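PDB 4TQK: lectin 2 from Agrocybe aegerita, which binds N-acetylglucosamine at several separate sites of a beta-propeller, probably recognising this sugar on glycans as a lectin. Local coordinates for residues G226-F231 with C246-C251; D289-G294 with V308-G313; A304-A309 with K321-D326; V335-R340 with F356-T361. The protein carries 1 engineered substitution. All coordinates share one frame; numbering follows the deposited sequence.

Contact 1 (G226-F231 with C246-C251). With NAG (2-acetamido-2-deoxy-beta-D-glucopyranose), chain F.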
# COMPACT_ATOMS: atom_id res chain seq x y z
N GLY A 226 15.54 -6.34 32.27
CA GLY A 226 14.15 -6.73 32.33
C GLY A 226 13.29 -5.61 32.88
O GLY A 226 12.36 -5.13 32.24
N ASP A 227 13.67 -5.16 34.07
CA ASP A 227 12.77 -4.42 34.92
C ASP A 227 12.55 -2.95 34.53
O ASP A 227 11.49 -2.39 34.82
CB ASP A 227 13.26 -4.55 36.36
CG ASP A 227 13.68 -5.97 36.69
OD1 ASP A 227 14.65 -6.16 37.46
OD2 ASP A 227 13.04 -6.90 36.16
N HIS A 228 13.53 -2.36 33.85
CA HIS A 228 13.50 -0.94 33.52
C HIS A 228 13.74 -0.67 32.03
O HIS A 228 14.84 -0.32 31.63
CB HIS A 228 14.53 -0.17 34.35
CG HIS A 228 14.48 -0.49 35.81
ND1 HIS A 228 15.59 -0.90 36.52
CD2 HIS A 228 13.45 -0.49 36.69
CE1 HIS A 228 15.24 -1.12 37.78
NE2 HIS A 228 13.95 -0.88 37.91
N PRO A 229 12.69 -0.83 31.21
CA PRO A 229 12.81 -0.71 29.75
C PRO A 229 13.14 0.70 29.28
O PRO A 229 12.68 1.68 29.84
CB PRO A 229 11.44 -1.15 29.25
CG PRO A 229 10.52 -0.92 30.40
CD PRO A 229 11.33 -1.21 31.62
N ARG A 230 13.94 0.79 28.23
CA ARG A 230 14.32 2.07 27.67
C ARG A 230 13.97 2.13 26.19
O ARG A 230 13.85 1.11 25.54
CB ARG A 230 15.81 2.32 27.91
CG ARG A 230 16.12 2.71 29.35
CD ARG A 230 17.39 2.05 29.85
NE ARG A 230 17.15 0.71 30.38
CZ ARG A 230 18.11 -0.16 30.64
NH1 ARG A 230 19.38 0.15 30.42
NH2 ARG A 230 17.79 -1.37 31.11
N PHE A 231 13.78 3.34 25.69
CA PHE A 231 13.33 3.55 24.32
C PHE A 231 14.01 4.78 23.76
O PHE A 231 14.45 5.66 24.51
CB PHE A 231 11.82 3.81 24.28
CG PHE A 231 11.00 2.85 25.09
CD1 PHE A 231 10.49 1.69 24.52
CD2 PHE A 231 10.69 3.14 26.41
CE1 PHE A 231 9.72 0.81 25.27
CE2 PHE A 231 9.92 2.27 27.16
CZ PHE A 231 9.44 1.10 26.59
N CYS A 246 11.38 3.73 31.46
CA CYS A 246 10.50 3.48 32.58
C CYS A 246 11.35 2.98 33.74
O CYS A 246 11.80 1.83 33.75
CB CYS A 246 9.44 2.43 32.22
SG CYS A 246 8.39 2.85 30.80
N GLY A 247 11.59 3.85 34.71
CA GLY A 247 12.50 3.53 35.80
C GLY A 247 11.78 2.95 37.00
O GLY A 247 10.82 2.19 36.84
N LYS A 248 12.24 3.30 38.19
CA LYS A 248 11.59 2.89 39.43
C LYS A 248 10.40 3.78 39.80
O LYS A 248 9.29 3.31 39.99
CB LYS A 248 12.60 2.89 40.57
CG LYS A 248 13.67 1.83 40.45
CD LYS A 248 14.64 1.92 41.61
CE LYS A 248 15.84 1.03 41.40
NZ LYS A 248 16.81 1.27 42.52
N ALA A 249 10.66 5.08 39.89
CA ALA A 249 9.65 6.04 40.31
C ALA A 249 8.77 6.55 39.17
O ALA A 249 7.84 7.33 39.40
CB ALA A 249 10.31 7.20 41.04
N GLY A 250 9.05 6.12 37.95
CA GLY A 250 8.28 6.55 36.79
C GLY A 250 9.14 6.65 35.54
O GLY A 250 10.17 5.99 35.44
N CYS A 251 8.72 7.49 34.59
CA CYS A 251 9.44 7.64 33.32
C CYS A 251 10.40 8.81 33.37
O CYS A 251 10.04 9.92 33.74
CB CYS A 251 8.47 7.83 32.15
SG CYS A 251 7.27 6.51 31.95
C1 NAG F . 17.12 6.69 40.08
C2 NAG F . 16.96 6.56 38.57
C3 NAG F . 18.05 7.37 37.90
C4 NAG F . 17.98 8.81 38.39
C5 NAG F . 18.01 8.86 39.92
C6 NAG F . 17.86 10.29 40.43
C7 NAG F . 15.96 4.43 37.92
C8 NAG F . 16.22 3.05 37.40
N2 NAG F . 17.04 5.17 38.17
O1 NAG F . 16.13 5.93 40.71
O3 NAG F . 17.85 7.32 36.51
O4 NAG F . 19.06 9.56 37.86
O5 NAG F . 16.99 8.04 40.45
O6 NAG F . 18.01 10.32 41.83
O7 NAG F . 14.81 4.81 38.11
O HOH W 1 10.08 -0.24 35.18
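The imidazole of H228 is a flat group with a neighbour on each face. Over one face, toward the rim, hangs C8 of the NAG acetamide, 4.1 Å from H228 ND1; CB of D227 lies over the centre of the opposite face. At the ring edge, near its plane, comes the carbonyl oxygen of C246. This is one sugar site of a beta-propeller, at the start of strand 230-233 and in the turn that leaves the neighbouring antiparallel strand 242-246 of the same blade. A second ring, F231, is met at its edge and not over its face: C246 SG stands 85° off the ring normal. The side chain of C246 thus reaches the phenyl rim with its sulfur while its CB touches P229 CG at 4.0 Å.

The backbone joins the segments through C246 N, which donates to P229 O at 2.9 Å, almost straight on to the carbonyl. With CG opposite its own carbonyl carbon (chi1 -48°), H228 extends its ring along G247 to K248, and NE2 lies obliquely against K248 CG at 3.7 Å. Rotation of the ring is limited by the bond between ND1 and the amide of K224. The guanidinium of R230 bonds in its own plane to H228 O through NE (2.8 Å), tying down the carbonyl next to the ring. W223 NE1, N215 OD1 and G221 O also bond to the sugar. CA of G247 lies close to the acetamide oxygen O7. That oxygen accepts the backbone N-H of K248, K248 N to O7 being 3.0 Å with a nearly linear angle of 170°.

Contact 2 (D289-G294 with V308-G313)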
# COMPACT_ATOMS: atom_id res chain seq x y z
N ASP A 289 2.74 7.62 19.07
CA ASP A 289 2.04 8.88 18.95
C ASP A 289 0.54 8.59 18.85
O ASP A 289 0.05 8.13 17.82
CB ASP A 289 2.55 9.64 17.72
CG ASP A 289 1.84 10.96 17.52
OD1 ASP A 289 1.10 11.39 18.45
OD2 ASP A 289 2.00 11.56 16.44
N LEU A 290 -0.17 8.83 19.95
CA LEU A 290 -1.60 8.55 20.04
C LEU A 290 -2.45 9.79 19.75
O LEU A 290 -3.67 9.74 19.87
CB LEU A 290 -1.97 8.08 21.44
CG LEU A 290 -1.23 6.94 22.14
CD1 LEU A 290 -1.38 7.13 23.64
CD2 LEU A 290 -1.77 5.60 21.69
N THR A 291 -1.82 10.89 19.40
CA THR A 291 -2.56 12.12 19.18
C THR A 291 -2.23 12.75 17.83
O THR A 291 -2.77 13.80 17.47
CB THR A 291 -2.27 13.13 20.27
OG1 THR A 291 -0.88 13.46 20.22
CG2 THR A 291 -2.60 12.55 21.64
N GLY A 292 -1.33 12.12 17.09
CA GLY A 292 -1.02 12.55 15.74
C GLY A 292 -0.27 13.85 15.62
O GLY A 292 -0.30 14.46 14.54
N ASN A 293 0.39 14.27 16.69
CA ASN A 293 1.15 15.52 16.68
C ASN A 293 2.64 15.32 16.43
O ASN A 293 3.40 16.28 16.43
CB ASN A 293 0.95 16.30 17.98
CG ASN A 293 1.54 15.59 19.18
OD1 ASN A 293 1.93 14.43 19.09
ND2 ASN A 293 1.61 16.27 20.29
N GLY A 294 3.05 14.07 16.22
CA GLY A 294 4.43 13.77 15.90
C GLY A 294 5.36 13.59 17.09
O GLY A 294 6.56 13.48 16.90
N VAL A 308 -2.06 5.29 29.78
CA VAL A 308 -1.49 6.16 28.78
C VAL A 308 -1.10 7.46 29.46
O VAL A 308 -1.72 7.85 30.45
CB VAL A 308 -2.54 6.45 27.70
CG1 VAL A 308 -2.41 7.86 27.16
CG2 VAL A 308 -2.49 5.38 26.59
N ALA A 309 -0.05 8.11 28.96
CA ALA A 309 0.26 9.47 29.36
C ALA A 309 0.62 10.28 28.12
O ALA A 309 1.52 9.89 27.35
CB ALA A 309 1.40 9.51 30.38
N LEU A 310 -0.08 11.40 27.93
CA LEU A 310 0.03 12.18 26.70
C LEU A 310 1.10 13.28 26.72
O LEU A 310 1.20 14.07 27.64
CB LEU A 310 -1.33 12.74 26.31
CG LEU A 310 -2.46 11.75 26.04
CD1 LEU A 310 -3.70 12.52 25.61
CD2 LEU A 310 -2.06 10.75 24.97
N ASN A 311 1.87 13.32 25.64
CA ASN A 311 2.96 14.28 25.44
C ASN A 311 2.36 15.64 25.07
O ASN A 311 1.46 15.71 24.23
CB ASN A 311 3.88 13.75 24.32
CG ASN A 311 5.22 14.47 24.25
OD1 ASN A 311 5.29 15.69 24.36
ND2 ASN A 311 6.28 13.70 24.07
N ASN A 312 2.83 16.70 25.71
CA ASN A 312 2.30 18.04 25.44
C ASN A 312 2.87 18.60 24.16
O ASN A 312 2.31 19.52 23.56
CB ASN A 312 2.60 19.01 26.58
CG ASN A 312 1.82 18.70 27.84
OD1 ASN A 312 0.64 18.34 27.78
ND2 ASN A 312 2.47 18.84 28.98
N GLY A 313 4.01 18.05 23.75
CA GLY A 313 4.65 18.47 22.51
C GLY A 313 6.12 18.75 22.71
O GLY A 313 6.86 18.89 21.74
O HOH W 2 1.34 19.12 20.80
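A chi1 of -51° places CG of L290 opposite the carbonyl carbon, and chi2 of 155° then carries CD1 out to meet V308. The two side chains reach toward each other tip to tip. V308, turned off the staggered position at chi1 146°, presents both methyls: L290 CD1 is 3.6 Å from V308 CG2 and 3.7 Å from V308 CG1. In T291 the hydroxyl sits between the backbone N and the carbonyl carbon, which sends CG2 to L310 CD2 at 3.8 Å. L310 CD2 also touches L290 CD1, and the four side chains form one small apolar patch, bordered by V299 of strand 297-301.

Beyond the patch the contact turns polar and thins out. N293 ND2 gives a hydrogen bond to a water at 2.9 Å, and this water donates in turn to N312 O, bridging the two loops. Each loop is built on an Asx turn. OD1 of D289 accepts T291 N at 3.1 Å, from above the carboxylate plane, while D289 OD2 takes G294 N at 2.7 Å; on the other side N311 OD1 accepts G313 N at 2.8 Å. Both loops belong to an FG-GAP-like repeat of the propeller, and D297, on the strand between them and close to the D289 carboxylate, bonds to the amides of L290 and N311.

Direct contact between the segments therefore rests on aliphatic packing. Each loop keeps its shape through its own Asx bonds, and their polar ends are joined through one water, from N293 to N312 O.

Contact 3 (A304-A309 with K321-D326). With NAG (2-acetamido-2-deoxy-beta-D-glucopyranose), chain G; NAG (2-acetamido-2-deoxy-beta-D-glucopyranose), chain H.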
# COMPACT_ATOMS: atom_id res chain seq x y z
N ALA A 304 -5.08 -3.81 35.16
CA ALA A 304 -6.50 -3.59 34.89
C ALA A 304 -6.78 -3.28 33.44
O ALA A 304 -7.89 -3.49 32.96
CB ALA A 304 -7.05 -2.48 35.78
N GLY A 305 -5.78 -2.76 32.74
CA GLY A 305 -5.99 -2.38 31.35
C GLY A 305 -4.92 -1.48 30.81
O GLY A 305 -3.80 -1.44 31.33
N VAL A 306 -5.27 -0.73 29.76
CA VAL A 306 -4.34 0.16 29.08
C VAL A 306 -4.20 1.54 29.74
O VAL A 306 -5.16 2.27 29.83
CB VAL A 306 -4.77 0.35 27.62
CG1 VAL A 306 -3.79 1.24 26.89
CG2 VAL A 306 -4.89 -1.01 26.92
N TYR A 307 -3.00 1.86 30.22
CA TYR A 307 -2.70 3.19 30.76
C TYR A 307 -1.90 3.98 29.74
O TYR A 307 -1.14 3.41 28.94
CB TYR A 307 -1.89 3.13 32.06
CG TYR A 307 -2.69 2.84 33.31
CD1 TYR A 307 -3.17 3.87 34.10
CD2 TYR A 307 -2.96 1.54 33.70
CE1 TYR A 307 -3.90 3.62 35.24
CE2 TYR A 307 -3.70 1.27 34.84
CZ TYR A 307 -4.15 2.31 35.61
OH TYR A 307 -4.88 2.06 36.74
N VAL A 308 -2.06 5.29 29.78
CA VAL A 308 -1.49 6.16 28.78
C VAL A 308 -1.10 7.46 29.46
O VAL A 308 -1.72 7.85 30.45
CB VAL A 308 -2.54 6.45 27.70
CG1 VAL A 308 -2.41 7.86 27.16
CG2 VAL A 308 -2.49 5.38 26.59
N ALA A 309 -0.05 8.11 28.96
CA ALA A 309 0.26 9.47 29.36
C ALA A 309 0.62 10.28 28.12
O ALA A 309 1.52 9.89 27.35
CB ALA A 309 1.40 9.51 30.38
N LYS A 321 -3.38 7.93 32.99
CA LYS A 321 -4.75 7.54 33.27
C LYS A 321 -5.03 6.24 32.53
O LYS A 321 -4.34 5.93 31.56
CB LYS A 321 -5.72 8.61 32.77
CG LYS A 321 -5.77 8.67 31.26
CD LYS A 321 -6.46 9.91 30.72
CE LYS A 321 -6.08 10.11 29.26
NZ LYS A 321 -6.51 11.44 28.74
N LEU A 322 -6.05 5.51 32.96
CA LEU A 322 -6.47 4.29 32.28
C LEU A 322 -7.48 4.61 31.17
O LEU A 322 -8.51 5.23 31.44
CB LEU A 322 -7.11 3.33 33.28
CG LEU A 322 -7.56 1.96 32.75
CD1 LEU A 322 -7.61 0.95 33.86
CD2 LEU A 322 -8.91 2.05 32.02
N VAL A 323 -7.21 4.16 29.94
CA VAL A 323 -8.10 4.47 28.81
C VAL A 323 -8.92 3.29 28.26
O VAL A 323 -9.81 3.48 27.42
CB VAL A 323 -7.34 5.09 27.61
CG1 VAL A 323 -6.36 6.14 28.09
CG2 VAL A 323 -6.63 3.99 26.81
N LEU A 324 -8.61 2.08 28.71
CA LEU A 324 -9.32 0.92 28.19
C LEU A 324 -9.19 -0.30 29.10
O LEU A 324 -8.08 -0.74 29.43
CB LEU A 324 -8.88 0.63 26.75
CG LEU A 324 -9.47 -0.60 26.06
CD1 LEU A 324 -10.96 -0.44 25.77
CD2 LEU A 324 -8.71 -0.87 24.79
N LYS A 325 -10.33 -0.84 29.50
CA LYS A 325 -10.39 -2.00 30.38
C LYS A 325 -10.25 -3.30 29.61
O LYS A 325 -11.19 -4.10 29.57
CB LYS A 325 -11.71 -2.00 31.14
CG LYS A 325 -11.73 -1.03 32.30
CD LYS A 325 -10.58 -1.36 33.24
CE LYS A 325 -10.64 -2.82 33.72
NZ LYS A 325 -11.33 -2.94 35.02
N ASP A 326 -9.10 -3.50 28.99
CA ASP A 326 -8.82 -4.74 28.27
C ASP A 326 -7.34 -4.79 27.94
O ASP A 326 -6.61 -3.84 28.22
CB ASP A 326 -9.65 -4.83 26.97
CG ASP A 326 -9.99 -6.27 26.58
OD1 ASP A 326 -9.27 -7.19 27.03
OD2 ASP A 326 -10.98 -6.49 25.84
C1 NAG G . -1.58 0.46 39.48
C2 NAG G . -1.00 0.63 38.08
C3 NAG G . -0.41 2.02 38.10
C4 NAG G . -1.52 3.02 38.40
C5 NAG G . -2.30 2.64 39.66
C6 NAG G . -3.50 3.55 39.90
C7 NAG G . -0.21 -1.43 36.94
C8 NAG G . 0.98 -2.32 36.69
N2 NAG G . -0.01 -0.40 37.77
O1 NAG G . -1.91 -0.88 39.73
O3 NAG G . 0.23 2.34 36.89
O4 NAG G . -0.95 4.28 38.58
O5 NAG G . -2.71 1.29 39.57
O6 NAG G . -4.40 3.48 38.82
O7 NAG G . -1.28 -1.69 36.39
C1 NAG H . -10.76 -12.82 26.25
C2 NAG H . -9.70 -11.83 25.79
C3 NAG H . -10.16 -10.46 26.29
C4 NAG H . -11.52 -10.16 25.66
C5 NAG H . -12.52 -11.30 25.84
C6 NAG H . -13.76 -11.05 24.98
C7 NAG H . -7.45 -12.81 25.57
C8 NAG H . -6.21 -13.19 26.32
N2 NAG H . -8.39 -12.20 26.29
O1 NAG H . -10.31 -14.13 26.02
O3 NAG H . -9.22 -9.46 25.98
O4 NAG H . -12.10 -9.01 26.24
O5 NAG H . -11.94 -12.55 25.51
O6 NAG H . -13.43 -11.12 23.62
O7 NAG H . -7.55 -13.06 24.36
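Y307 crosses the hairpin to L322 and can be followed outward atom by atom. Its CB lies 3.8 Å from K321 O. With CG opposite the carbonyl carbon (chi1 -80°), the ring is brought against the partner strand: CG lies near the same oxygen, and beyond it CD1 approaches K321 C at 3.4 Å. L322 CB sits over one face of the ring, toward its rim, in a CH-pi contact, 18° off the ring normal and 3.8 Å from Y307 CE1. Across the ring, Y307 CE2 meets L322 CD1 at 4.0 Å. At the tip, OH shares a hydrogen bond of 2.6 Å with O6 of one NAG (chain G). This sugar is otherwise held by residues such as D271 and W278.

Strands 306-309 and 321-324 are the third and fourth strands of a four-stranded antiparallel propeller blade, 321-324 lying at its edge. Y307 and L322 make a non-hydrogen-bonded pair, and V308 and K321 the hydrogen-bonded pair beside it, with both amides of the latter engaged. Farther along, V306 O takes V323 N, while V306 N donates to L324 O at 2.8 Å. V306 and V308, on the face opposite Y307, pack against V323 through V306 CG1 to V323 CG2 and V308 CB to V323 CG1; F372 touches V323. CA of G305 comes close to L324 O in a CA-H...O contact.

Past the strand, D326 OD1 accepts O3 of the other NAG (chain H) at 2.5 Å and D326 OD2 accepts O4 at 2.8 Å. Two neighbouring hydroxyls on one carboxylate are consistent with selection for the configuration at O3 and O4, whereas Y307 bonds to the exocyclic O6 of the first sugar.

Contact 4 (V335-R340 with F356-T361); sequences VSKHRR and FGEKET. With NAG (2-acetamido-2-deoxy-beta-D-glucopyranose), chain H.
Packing is tight round the buried ring of H338. C8 of the NAG acetamide lies over one face, 3.5 Å from H338 CE1, and K337 CB over the centre of the other; the bond of ND1 to the T334 amide limits rotation. Buried F356 is covered too, CB and CD of R339 lying obliquely against F356 CD2, while the R339 guanidinium departs to T394. There F356 N bonds to R339 O at 2.7 Å.

The segments face one another across neighbouring strands of a propeller blade, the sugar lying on the turn after strand 352-356. E358 N donates to NAG O7 at 2.8 Å, and W333 NE1 joins this site.

Toward the more exposed rim, H338 NE2 donates in its ring plane to E358 OE1 at 3.1 Å, ring and carboxylate planes standing 80° apart. E358 CG is anti to its backbone N (chi1 -176°), and a bend at chi2 brings the carboxylate back to K337, whose NZ forms a salt bridge, 2.9 Å from E358 OE1 on its syn lone pair. K337 also makes a cation-pi contact with F384. Bonding is slacker between R339 N and F356 O, weak at 3.3 Å, and a water bridges F356 O and K337 O.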
# COMPACT_ATOMS: atom_id res chain seq x y z
N VAL A 335 2.48 -12.42 28.28
CA VAL A 335 3.58 -12.37 27.32
C VAL A 335 3.91 -13.74 26.73
O VAL A 335 4.32 -13.86 25.58
CB VAL A 335 4.86 -11.81 27.97
CG1 VAL A 335 6.04 -11.98 27.03
CG2 VAL A 335 4.68 -10.35 28.37
N SER A 336 3.73 -14.78 27.53
CA SER A 336 4.09 -16.13 27.11
C SER A 336 3.18 -16.68 26.02
O SER A 336 3.53 -17.64 25.33
CB SER A 336 4.15 -17.08 28.30
OG SER A 336 5.44 -17.07 28.89
N LYS A 337 2.00 -16.08 25.87
CA LYS A 337 1.01 -16.59 24.93
C LYS A 337 0.57 -15.56 23.89
O LYS A 337 0.25 -15.93 22.76
CB LYS A 337 -0.21 -17.13 25.68
CG LYS A 337 0.11 -18.29 26.60
CD LYS A 337 -0.81 -19.47 26.34
CE LYS A 337 -2.03 -19.40 27.24
NZ LYS A 337 -3.18 -20.20 26.72
N HIS A 338 0.57 -14.29 24.27
CA HIS A 338 -0.10 -13.26 23.49
C HIS A 338 0.83 -12.15 23.00
O HIS A 338 1.93 -11.96 23.53
CB HIS A 338 -1.25 -12.68 24.31
CG HIS A 338 -2.12 -13.72 24.94
ND1 HIS A 338 -2.31 -13.82 26.30
CD2 HIS A 338 -2.84 -14.73 24.39
CE1 HIS A 338 -3.11 -14.83 26.56
NE2 HIS A 338 -3.45 -15.40 25.42
N ARG A 339 0.38 -11.43 21.97
CA ARG A 339 1.14 -10.32 21.39
C ARG A 339 0.30 -9.06 21.41
O ARG A 339 -0.85 -9.07 20.99
CB ARG A 339 1.51 -10.61 19.93
CG ARG A 339 2.65 -11.60 19.72
CD ARG A 339 2.12 -12.85 19.06
NE ARG A 339 3.18 -13.74 18.57
CZ ARG A 339 2.96 -14.98 18.15
NH1 ARG A 339 1.73 -15.47 18.17
NH2 ARG A 339 3.96 -15.73 17.72
N ARG A 340 0.88 -7.96 21.88
CA ARG A 340 0.21 -6.68 21.83
C ARG A 340 1.07 -5.64 21.12
O ARG A 340 2.27 -5.57 21.35
CB ARG A 340 -0.20 -6.23 23.23
CG ARG A 340 -1.38 -7.00 23.79
CD ARG A 340 -1.45 -6.98 25.33
NE ARG A 340 -0.52 -7.94 25.93
CZ ARG A 340 -0.24 -8.01 27.23
NH1 ARG A 340 -0.81 -7.17 28.09
NH2 ARG A 340 0.63 -8.91 27.67
N PHE A 356 -3.08 -9.99 19.80
CA PHE A 356 -3.28 -11.35 19.35
C PHE A 356 -3.55 -12.21 20.57
O PHE A 356 -2.63 -12.63 21.28
CB PHE A 356 -2.07 -11.86 18.58
CG PHE A 356 -1.79 -11.08 17.33
CD1 PHE A 356 -2.75 -10.26 16.78
CD2 PHE A 356 -0.56 -11.17 16.71
CE1 PHE A 356 -2.49 -9.54 15.63
CE2 PHE A 356 -0.30 -10.45 15.55
CZ PHE A 356 -1.26 -9.64 15.01
N GLY A 357 -4.84 -12.46 20.82
CA GLY A 357 -5.27 -13.04 22.07
C GLY A 357 -5.43 -14.55 22.05
O GLY A 357 -4.92 -15.23 21.15
N GLU A 358 -6.14 -15.06 23.05
CA GLU A 358 -6.30 -16.49 23.23
C GLU A 358 -7.04 -17.15 22.06
O GLU A 358 -6.66 -18.24 21.62
CB GLU A 358 -7.01 -16.77 24.56
CG GLU A 358 -7.14 -18.24 24.90
CD GLU A 358 -5.82 -18.89 25.27
OE1 GLU A 358 -4.82 -18.17 25.37
OE2 GLU A 358 -5.79 -20.12 25.45
N LYS A 359 -8.08 -16.49 21.56
CA LYS A 359 -8.92 -17.05 20.49
C LYS A 359 -9.18 -16.06 19.36
O LYS A 359 -9.69 -16.43 18.30
CB LYS A 359 -10.26 -17.51 21.07
CG LYS A 359 -10.16 -18.62 22.09
CD LYS A 359 -11.00 -18.32 23.33
CE LYS A 359 -10.99 -19.50 24.30
NZ LYS A 359 -11.54 -20.75 23.68
N GLU A 360 -8.86 -14.79 19.59
CA GLU A 360 -9.10 -13.77 18.57
C GLU A 360 -8.01 -12.70 18.50
O GLU A 360 -7.31 -12.42 19.48
CB GLU A 360 -10.45 -13.08 18.79
CG GLU A 360 -11.65 -14.00 18.79
CD GLU A 360 -12.96 -13.23 18.91
OE1 GLU A 360 -13.21 -12.67 19.99
OE2 GLU A 360 -13.73 -13.19 17.92
N THR A 361 -7.90 -12.11 17.33
CA THR A 361 -7.11 -10.91 17.15
C THR A 361 -8.04 -9.71 17.33
O THR A 361 -8.89 -9.43 16.49
CB THR A 361 -6.44 -10.93 15.77
OG1 THR A 361 -5.43 -11.95 15.78
CG2 THR A 361 -5.80 -9.58 15.45
C1 NAG H . -10.76 -12.82 26.25
C2 NAG H . -9.70 -11.83 25.79
C3 NAG H . -10.16 -10.46 26.29
C4 NAG H . -11.52 -10.16 25.66
C5 NAG H . -12.52 -11.30 25.84
C6 NAG H . -13.76 -11.05 24.98
C7 NAG H . -7.45 -12.81 25.57
C8 NAG H . -6.21 -13.19 26.32
N2 NAG H . -8.39 -12.20 26.29
O1 NAG H . -10.31 -14.13 26.02
O3 NAG H . -9.22 -9.46 25.98
O4 NAG H . -12.10 -9.01 26.24
O5 NAG H . -11.94 -12.55 25.51
O6 NAG H . -13.43 -11.12 23.62
O7 NAG H . -7.55 -13.06 24.36
O HOH W 3 -1.35 -15.34 20.46

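How the contacts relate
Contacts 1 and 4 repeat one design in two blades, the same histidine-glycine arrangement round an acetamide. They differ beside the ring, where contact 1 offers K248 carbons and contact 4 a carboxylate salt bridge. Contacts 2 and 3 share V308 and A309 on strand 306-309. Contact 2 is a partly buried patch of aliphatic groups beside turns organised by D289 and N311, whereas contact 3 is a hydrogen-bonded strand pair at the blade's outer edge. Contacts 3 and 4 supply D326 and E358 to one NAG from successive blades. All four are only partly buried.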